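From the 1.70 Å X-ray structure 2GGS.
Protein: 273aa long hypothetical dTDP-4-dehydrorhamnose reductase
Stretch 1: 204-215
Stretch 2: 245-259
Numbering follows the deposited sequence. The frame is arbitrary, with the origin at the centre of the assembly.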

ATOM      1  N   ILE A 204      -2.169  15.053  -3.416  1.00 20.13           N
ATOM      2  CA  ILE A 204      -2.402  13.865  -2.586  1.00 18.55           C
ATOM      3  C   ILE A 204      -3.816  13.356  -2.883  1.00 18.78           C
ATOM      4  O   ILE A 204      -4.710  14.156  -3.154  1.00 17.72           O
ATOM      5  CB  ILE A 204      -2.275  14.187  -1.087  1.00 18.35           C
ATOM      6  CG1 ILE A 204      -0.923  14.849  -0.810  1.00 19.61           C
ATOM      7  CG2 ILE A 204      -2.444  12.911  -0.239  1.00 19.86           C
ATOM      8  CD1 ILE A 204      -0.754  15.336   0.591  1.00 23.65           C
ATOM      9  N   ILE A 205      -4.007  12.042  -2.904  1.00 16.20           N
ATOM     10  CA  ILE A 205      -5.352  11.471  -3.136  1.00 16.88           C
ATOM     11  C   ILE A 205      -5.489  10.212  -2.298  1.00 16.42           C
ATOM     12  O   ILE A 205      -4.537   9.441  -2.207  1.00 15.89           O
ATOM     13  CB  ILE A 205      -5.681  11.229  -4.642  1.00 17.25           C
ATOM     14  CG1 ILE A 205      -7.159  10.844  -4.886  1.00 18.83           C
ATOM     15  CG2 ILE A 205      -4.783  10.124  -5.244  1.00 15.44           C
ATOM     16  CD1 ILE A 205      -7.514  10.796  -6.390  1.00 21.04           C
ATOM     17  N   HIS A 206      -6.638  10.055  -1.650  1.00 15.19           N
ATOM     18  CA  HIS A 206      -6.938   8.830  -0.887  1.00 14.47           C
ATOM     19  C   HIS A 206      -7.691   7.855  -1.745  1.00 14.83           C
ATOM     20  O   HIS A 206      -8.749   8.197  -2.308  1.00 14.59           O
ATOM     21  CB  HIS A 206      -7.764   9.131   0.366  1.00 14.92           C
ATOM     22  CG  HIS A 206      -6.990   9.838   1.428  1.00 14.43           C
ATOM     23  ND1 HIS A 206      -7.550  10.244   2.615  1.00 15.94           N
ATOM     24  CD2 HIS A 206      -5.685  10.221   1.472  1.00 15.50           C
ATOM     25  CE1 HIS A 206      -6.620  10.838   3.354  1.00 14.83           C
ATOM     26  NE2 HIS A 206      -5.472  10.796   2.697  1.00 14.79           N
ATOM     27  N   VAL A 207      -7.189   6.630  -1.847  1.00 14.18           N
ATOM     28  CA  VAL A 207      -7.896   5.578  -2.585  1.00 14.24           C
ATOM     29  C   VAL A 207      -7.908   4.319  -1.686  1.00 15.04           C
ATOM     30  O   VAL A 207      -6.923   3.592  -1.621  1.00 15.29           O
ATOM     31  CB  VAL A 207      -7.254   5.256  -3.973  1.00 14.08           C
ATOM     32  CG1 VAL A 207      -8.074   4.230  -4.712  1.00 14.32           C
ATOM     33  CG2 VAL A 207      -7.083   6.511  -4.843  1.00 15.25           C
ATOM     34  N   ALA A 208      -9.021   4.072  -0.983  1.00 14.27           N
ATOM     35  CA  ALA A 208      -9.146   2.900  -0.114  1.00 14.88           C
ATOM     36  C   ALA A 208     -10.600   2.428  -0.015  1.00 15.99           C
ATOM     37  O   ALA A 208     -11.469   2.959  -0.722  1.00 17.10           O
ATOM     38  CB  ALA A 208      -8.582   3.193   1.272  1.00 14.77           C
ATOM     39  N   GLY A 209     -10.835   1.433   0.830  1.00 15.51           N
ATOM     40  CA  GLY A 209     -12.125   0.736   0.877  1.00 16.00           C
ATOM     41  C   GLY A 209     -13.116   1.424   1.804  1.00 16.06           C
ATOM     42  O   GLY A 209     -12.915   2.530   2.218  1.00 16.74           O
ATOM     43  N   GLU A 210     -14.211   0.739   2.108  1.00 17.00           N
ATOM     44  CA  GLU A 210     -15.199   1.262   3.054  1.00 18.50           C
ATOM     45  C   GLU A 210     -14.702   1.007   4.475  1.00 18.11           C
ATOM     46  O   GLU A 210     -14.039  -0.011   4.749  1.00 17.87           O
ATOM     47  CB  GLU A 210     -16.541   0.542   2.836  1.00 19.43           C
ATOM     48  CG  GLU A 210     -17.140   0.722   1.463  1.00 26.13           C
ATOM     49  CD  GLU A 210     -18.182   1.833   1.442  1.00 32.23           C
ATOM     50  OE1 GLU A 210     -18.688   2.131   0.345  1.00 36.64           O
ATOM     51  OE2 GLU A 210     -18.465   2.430   2.510  1.00 36.54           O
ATOM     52  N   ARG A 211     -15.007   1.932   5.386  1.00 17.39           N
ATOM     53  CA  ARG A 211     -14.636   1.780   6.797  1.00 18.10           C
ATOM     54  C   ARG A 211     -15.263   0.509   7.405  1.00 18.53           C
ATOM     55  O   ARG A 211     -16.472   0.305   7.288  1.00 18.25           O
ATOM     56  CB  ARG A 211     -15.093   2.998   7.593  1.00 19.46           C
ATOM     57  CG  ARG A 211     -14.867   2.895   9.131  1.00 18.16           C
ATOM     58  CD  ARG A 211     -15.328   4.234   9.776  1.00 20.35           C
ATOM     59  NE  ARG A 211     -15.119   4.301  11.218  1.00 21.73           N
ATOM     60  CZ  ARG A 211     -15.948   3.805  12.136  1.00 20.74           C
ATOM     61  NH1 ARG A 211     -17.074   3.209  11.771  1.00 22.87           N
ATOM     62  NH2 ARG A 211     -15.660   3.949  13.428  1.00 23.62           N
ATOM     63  N   ILE A 212     -14.445  -0.333   8.039  1.00 17.30           N
ATOM     64  CA  ILE A 212     -14.926  -1.558   8.661  1.00 17.77           C
ATOM     65  C   ILE A 212     -14.031  -1.924   9.829  1.00 17.21           C
ATOM     66  O   ILE A 212     -12.851  -1.570   9.844  1.00 17.02           O
ATOM     67  CB  ILE A 212     -14.983  -2.732   7.612  1.00 17.51           C
ATOM     68  CG1 ILE A 212     -15.863  -3.908   8.078  1.00 17.83           C
ATOM     69  CG2 ILE A 212     -13.550  -3.217   7.272  1.00 18.75           C
ATOM     70  CD1 ILE A 212     -16.042  -5.022   7.017  1.00 19.06           C
ATOM     71  N   SER A 213     -14.601  -2.601  10.830  1.00 16.48           N
ATOM     72  CA  SER A 213     -13.804  -3.074  11.952  1.00 16.88           C
ATOM     73  C   SER A 213     -13.140  -4.398  11.579  1.00 16.24           C
ATOM     74  O   SER A 213     -13.649  -5.153  10.731  1.00 16.32           O
ATOM     75  CB  SER A 213     -14.686  -3.209  13.227  1.00 18.38           C
ATOM     76  OG  SER A 213     -15.553  -4.338  13.141  1.00 18.93           O
ATOM     77  N   ARG A 214     -12.009  -4.718  12.220  1.00 16.38           N
ATOM     78  CA  ARG A 214     -11.400  -6.016  11.940  1.00 17.11           C
ATOM     79  C   ARG A 214     -12.331  -7.160  12.319  1.00 17.05           C
ATOM     80  O   ARG A 214     -12.369  -8.192  11.649  1.00 16.73           O
ATOM     81  CB  ARG A 214     -10.091  -6.159  12.726  1.00 16.97           C
ATOM     82  CG  ARG A 214      -8.880  -5.540  12.016  1.00 18.64           C
ATOM     83  CD  ARG A 214      -8.748  -4.095  12.253  1.00 21.30           C
ATOM     84  NE  ARG A 214      -7.448  -3.569  11.788  1.00 21.84           N
ATOM     85  CZ  ARG A 214      -7.144  -2.280  11.729  1.00 23.48           C
ATOM     86  NH1 ARG A 214      -8.034  -1.354  12.074  1.00 20.14           N
ATOM     87  NH2 ARG A 214      -5.938  -1.913  11.309  1.00 22.65           N
ATOM     88  N   PHE A 215     -13.063  -6.962  13.416  1.00 17.13           N
ATOM     89  CA  PHE A 215     -13.972  -7.986  13.946  1.00 17.88           C
ATOM     90  C   PHE A 215     -15.055  -8.297  12.923  1.00 16.86           C
ATOM     91  O   PHE A 215     -15.284  -9.462  12.571  1.00 16.52           O
ATOM     92  CB  PHE A 215     -14.587  -7.497  15.259  1.00 18.11           C
ATOM     93  CG  PHE A 215     -15.389  -8.562  16.009  1.00 19.16           C
ATOM     94  CD1 PHE A 215     -14.794  -9.762  16.391  1.00 18.10           C
ATOM     95  CD2 PHE A 215     -16.711  -8.322  16.361  1.00 21.28           C
ATOM     96  CE1 PHE A 215     -15.515 -10.763  17.090  1.00 20.19           C
ATOM     97  CE2 PHE A 215     -17.452  -9.302  17.063  1.00 19.52           C
ATOM     98  CZ  PHE A 215     -16.827 -10.520  17.439  1.00 19.57           C
ATOM     99  N   PRO A 245      -3.052   2.372  14.918  1.00 21.23           N
ATOM    100  CA  PRO A 245      -4.062   3.438  15.082  1.00 20.47           C
ATOM    101  C   PRO A 245      -5.447   2.835  15.284  1.00 20.77           C
ATOM    102  O   PRO A 245      -5.793   1.853  14.646  1.00 19.93           O
ATOM    103  CB  PRO A 245      -3.975   4.236  13.759  1.00 21.08           C
ATOM    104  CG  PRO A 245      -3.348   3.278  12.773  1.00 19.93           C
ATOM    105  CD  PRO A 245      -2.412   2.409  13.583  1.00 20.21           C
ATOM    106  N   TYR A 246      -6.215   3.399  16.211  1.00 20.07           N
ATOM    107  CA  TYR A 246      -7.571   2.883  16.496  1.00 20.92           C
ATOM    108  C   TYR A 246      -8.518   2.891  15.290  1.00 19.93           C
ATOM    109  O   TYR A 246      -9.102   1.866  14.964  1.00 20.76           O
ATOM    110  CB  TYR A 246      -8.211   3.655  17.643  1.00 22.04           C
ATOM    111  CG  TYR A 246      -9.613   3.173  17.939  1.00 23.76           C
ATOM    112  CD1 TYR A 246      -9.829   1.897  18.462  1.00 26.82           C
ATOM    113  CD2 TYR A 246     -10.711   3.968  17.655  1.00 25.79           C
ATOM    114  CE1 TYR A 246     -11.124   1.433  18.718  1.00 27.69           C
ATOM    115  CE2 TYR A 246     -12.014   3.516  17.907  1.00 27.48           C
ATOM    116  CZ  TYR A 246     -12.198   2.250  18.446  1.00 27.65           C
ATOM    117  OH  TYR A 246     -13.474   1.787  18.726  1.00 30.28           O
ATOM    118  N   ASP A 247      -8.652   4.035  14.644  1.00 18.59           N
ATOM    119  CA  ASP A 247      -9.474   4.175  13.453  1.00 18.53           C
ATOM    120  C   ASP A 247      -8.679   4.892  12.392  1.00 17.35           C
ATOM    121  O   ASP A 247      -8.624   6.133  12.369  1.00 18.96           O
ATOM    122  CB  ASP A 247     -10.775   4.943  13.743  1.00 18.58           C
ATOM    123  CG  ASP A 247     -11.695   4.973  12.555  1.00 20.34           C
ATOM    124  OD1 ASP A 247     -11.236   4.664  11.430  1.00 18.78           O
ATOM    125  OD2 ASP A 247     -12.902   5.280  12.717  1.00 19.87           O
ATOM    126  N   SER A 248      -8.066   4.118  11.507  1.00 16.32           N
ATOM    127  CA  SER A 248      -7.263   4.736  10.416  1.00 15.78           C
ATOM    128  C   SER A 248      -8.048   4.771   9.098  1.00 16.35           C
ATOM    129  O   SER A 248      -7.506   5.003   8.016  1.00 16.06           O
ATOM    130  CB  SER A 248      -5.923   3.988  10.285  1.00 15.52           C
ATOM    131  OG  SER A 248      -6.136   2.660   9.883  1.00 16.76           O
ATOM    132  N   SER A 249      -9.377   4.602   9.177  1.00 16.35           N
ATOM    133  CA  SER A 249     -10.147   4.609   7.953  1.00 16.22           C
ATOM    134  C   SER A 249      -9.887   5.909   7.195  1.00 15.52           C
ATOM    135  O   SER A 249      -9.639   6.965   7.817  1.00 16.37           O
ATOM    136  CB  SER A 249     -11.650   4.447   8.244  1.00 17.06           C
ATOM    137  OG  SER A 249     -12.082   5.449   9.121  1.00 18.27           O
ATOM    138  N   LEU A 250      -9.934   5.812   5.859  1.00 14.90           N
ATOM    139  CA  LEU A 250      -9.750   6.980   4.977  1.00 14.21           C
ATOM    140  C   LEU A 250     -11.039   7.429   4.330  1.00 15.67           C
ATOM    141  O   LEU A 250     -11.892   6.614   4.003  1.00 16.72           O
ATOM    142  CB  LEU A 250      -8.745   6.679   3.854  1.00 14.41           C
ATOM    143  CG  LEU A 250      -7.380   6.212   4.354  1.00 13.30           C
ATOM    144  CD1 LEU A 250      -6.528   6.068   3.045  1.00 13.46           C
ATOM    145  CD2 LEU A 250      -6.810   7.238   5.336  1.00 15.58           C
ATOM    146  N   ASP A 251     -11.145   8.738   4.147  1.00 16.31           N
ATOM    147  CA  ASP A 251     -12.219   9.328   3.364  1.00 17.68           C
ATOM    148  C   ASP A 251     -11.734   9.449   1.932  1.00 17.20           C
ATOM    149  O   ASP A 251     -10.813  10.220   1.656  1.00 17.67           O
ATOM    150  CB  ASP A 251     -12.635  10.677   3.976  1.00 17.74           C
ATOM    151  CG  ASP A 251     -13.741  11.361   3.175  1.00 22.42           C
ATOM    152  OD1 ASP A 251     -14.083  10.912   2.070  1.00 23.17           O
ATOM    153  OD2 ASP A 251     -14.246  12.391   3.648  1.00 26.96           O
ATOM    154  N   SER A 252     -12.273   8.609   1.054  1.00 16.91           N
ATOM    155  CA  SER A 252     -11.865   8.577  -0.364  1.00 16.66           C
ATOM    156  C   SER A 252     -12.889   9.306  -1.242  1.00 16.20           C
ATOM    157  O   SER A 252     -12.990   9.017  -2.430  1.00 15.82           O
ATOM    158  CB  SER A 252     -11.647   7.137  -0.887  1.00 17.84           C
ATOM    159  OG  SER A 252     -10.573   6.457  -0.210  1.00 17.89           O
ATOM    160  N   SER A 253     -13.630  10.257  -0.657  1.00 16.84           N
ATOM    161  CA  SER A 253     -14.701  10.938  -1.437  1.00 18.45           C
ATOM    162  C   SER A 253     -14.185  11.589  -2.704  1.00 17.62           C
ATOM    163  O   SER A 253     -14.848  11.511  -3.747  1.00 18.63           O
ATOM    164  CB  SER A 253     -15.476  11.948  -0.580  1.00 18.20           C
ATOM    165  OG  SER A 253     -16.085  11.304   0.535  1.00 20.90           O
ATOM    166  N   ARG A 254     -12.998  12.215  -2.645  1.00 16.86           N
ATOM    167  CA  ARG A 254     -12.459  12.892  -3.828  1.00 17.81           C
ATOM    168  C   ARG A 254     -12.250  11.921  -4.975  1.00 18.08           C
ATOM    169  O   ARG A 254     -12.570  12.215  -6.129  1.00 17.08           O
ATOM    170  CB  ARG A 254     -11.175  13.666  -3.518  1.00 17.16           C
ATOM    171  CG  ARG A 254     -11.380  14.827  -2.532  1.00 21.75           C
ATOM    172  CD  ARG A 254     -10.285  15.855  -2.715  1.00 25.95           C
ATOM    173  NE  ARG A 254     -10.406  16.938  -1.740  1.00 32.82           N
ATOM    174  CZ  ARG A 254     -10.474  18.229  -2.046  1.00 37.98           C
ATOM    175  NH1 ARG A 254     -10.432  18.620  -3.324  1.00 40.33           N
ATOM    176  NH2 ARG A 254     -10.577  19.137  -1.067  1.00 38.11           N
ATOM    177  N   ALA A 255     -11.665  10.757  -4.660  1.00 16.68           N
ATOM    178  CA  ALA A 255     -11.368   9.766  -5.665  1.00 17.73           C
ATOM    179  C   ALA A 255     -12.629   9.122  -6.216  1.00 18.09           C
ATOM    180  O   ALA A 255     -12.664   8.734  -7.384  1.00 19.17           O
ATOM    181  CB  ALA A 255     -10.407   8.668  -5.090  1.00 18.34           C
ATOM    182  N   ARG A 256     -13.642   8.985  -5.361  1.00 17.84           N
ATOM    183  CA  ARG A 256     -14.928   8.428  -5.769  1.00 19.04           C
ATOM    184  C   ARG A 256     -15.553   9.333  -6.805  1.00 19.37           C
ATOM    185  O   ARG A 256     -16.156   8.821  -7.721  1.00 20.55           O
ATOM    186  CB  ARG A 256     -15.879   8.219  -4.599  1.00 18.60           C
ATOM    187  CG  ARG A 256     -15.520   7.048  -3.708  1.00 21.16           C
ATOM    188  CD  ARG A 256     -16.731   6.628  -2.864  1.00 22.17           C
ATOM    189  NE  ARG A 256     -16.361   5.794  -1.704  1.00 23.94           N
ATOM    190  CZ  ARG A 256     -17.240   5.253  -0.862  1.00 26.30           C
ATOM    191  NH1 ARG A 256     -18.547   5.468  -1.040  1.00 24.91           N
ATOM    192  NH2 ARG A 256     -16.821   4.502   0.153  1.00 25.45           N
ATOM    193  N   LYS A 257     -15.357  10.647  -6.694  1.00 20.01           N
ATOM    194  CA  LYS A 257     -15.827  11.555  -7.769  1.00 21.11           C
ATOM    195  C   LYS A 257     -15.022  11.428  -9.066  1.00 21.24           C
ATOM    196  O   LYS A 257     -15.566  11.330 -10.147  1.00 20.65           O
ATOM    197  CB  LYS A 257     -15.853  13.005  -7.301  1.00 22.63           C
ATOM    198  CG  LYS A 257     -16.738  13.218  -6.084  1.00 24.34           C
ATOM    199  CD  LYS A 257     -16.725  14.683  -5.673  1.00 28.68           C
ATOM    200  CE  LYS A 257     -17.613  14.911  -4.446  1.00 28.87           C
ATOM    201  NZ  LYS A 257     -19.005  14.484  -4.728  1.00 33.58           N
ATOM    202  N   ILE A 258     -13.701  11.387  -8.943  1.00 19.99           N
ATOM    203  CA  ILE A 258     -12.797  11.370 -10.093  1.00 20.74           C
ATOM    204  C   ILE A 258     -12.880  10.079 -10.911  1.00 19.95           C
ATOM    205  O   ILE A 258     -12.885  10.081 -12.155  1.00 20.03           O
ATOM    206  CB  ILE A 258     -11.351  11.579  -9.606  1.00 20.94           C
ATOM    207  CG1 ILE A 258     -11.167  13.008  -9.117  1.00 23.03           C
ATOM    208  CG2 ILE A 258     -10.320  11.217 -10.711  1.00 21.99           C
ATOM    209  CD1 ILE A 258     -10.071  13.167  -8.073  1.00 27.11           C
ATOM    210  N   LEU A 259     -12.925   8.956 -10.208  1.00 21.33           N
ATOM    211  CA  LEU A 259     -12.782   7.682 -10.858  1.00 22.32           C
ATOM    212  C   LEU A 259     -14.123   7.045 -11.192  1.00 23.75           C
ATOM    213  O   LEU A 259     -15.104   7.158 -10.431  1.00 22.80           O
ATOM    214  CB  LEU A 259     -11.946   6.756  -9.971  1.00 21.85           C
ATOM    215  CG  LEU A 259     -10.579   7.339  -9.607  1.00 22.58           C
ATOM    216  CD1 LEU A 259      -9.849   6.364  -8.717  1.00 21.22           C
ATOM    217  CD2 LEU A 259      -9.717   7.678 -10.837  1.00 24.00           C
TER
HETATM  218  O   HOH W   1     -10.110  10.517  -2.210  1.00 17.13           O
HETATM  219  O   HOH W   2     -14.082   4.521  -0.194  1.00 22.85           O
HETATM  220  O   HOH W   3     -11.483   4.969   1.813  1.00 20.28           O
HETATM  221  O   HOH W   4     -13.477   4.574   4.860  1.00 21.69           O
HETATM  222  O   HOH W   5     -20.672   3.749   0.190  1.00 37.06           O
HETATM  223  O   HOH W   6      -6.210   0.951  11.958  1.00 18.31           O

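Two salt bridges, a serine-centred hydrogen bond, a set of bridging waters and a small apolar patch join residues 204-215 to 245-259, burying 742 Å² in all. The strongest polar contact is between Arg211 and Asp247. Arg211 points toward the second stretch with chi1 to chi3 all t, and this extended chain carries its guanidinium to the carboxylate, where NE lies 2.8 Å and NH2 3.1 Å from Asp247 OD2. Both donors meet the same oxygen, near the plane of the guanidinium. Asp247 OD1 is left for its own stretch, accepting from Ser249 N at 2.9 Å and Ser249 OG at 2.6 Å, so one carboxylate both shapes its loop and binds the arginine. Ser249 OG also lies 3.5 Å from Arg211 CD.

The second salt bridge joins Glu210 OE1 to Arg256 NH2 at 3.0 Å; Glu210 is exposed and Arg256 partly exposed. The CA-to-CB bond of Glu210 points away, but the end of the side chain comes nearer, and OE1 reaches Arg256 NH2. Water 5 spans the same pair, donating to Glu210 OE1 (2.6 Å) and accepting from Arg256 NH1 (3.0 Å).

Deeper in, Ser252 sits at the N-cap position of helix 253-258, but its side chain makes no capping bond. With chi1 m, its hydroxyl faces the first stretch instead: Ala208 N donates to Ser252 OG at 2.9 Å, and His206 O lies 3.3 Å from the same OG. A short polar side chain suits this buried spot, where the backbones come close (His206 CA to Ser252 CA, 5.0 Å). His206 ND1 adds a weak hydrogen bond to Asp251 O at 3.4 Å, at the ring edge, while Leu250 CD2 covers one ring face.

Waters bridge the two stretches, through backbone and side-chain atoms alike. Water 1 accepts from Ala255 N (2.9 Å) and lies 2.7 Å from His206 O, linking the strand to the first turn of the helix. Water 3 lies 2.9 Å from Gly209 O, 2.8 Å from Leu250 O and 2.7 Å from Ser252 OG. Water 6 accepts from Arg214 NH1 (2.9 Å) and donates to Pro245 O (2.9 Å) and Ser248 OG (2.7 Å), tying the buried arginine to the loop.

Strand 204-206 and the helix run nearly perpendicular, at 88°, their axes 7.4 Å apart at closest approach. Ala255 suits this close crossing: its small CB reaches 3.3 Å from His206 O, 3.8 Å from Ile205 CD1 and 4.0 Å from Val207 CG2. Ile205 CD1 also meets Ile258 CD1 at 3.9 Å, and Ala208 CB packs on Leu250 CD1 at 4.0 Å.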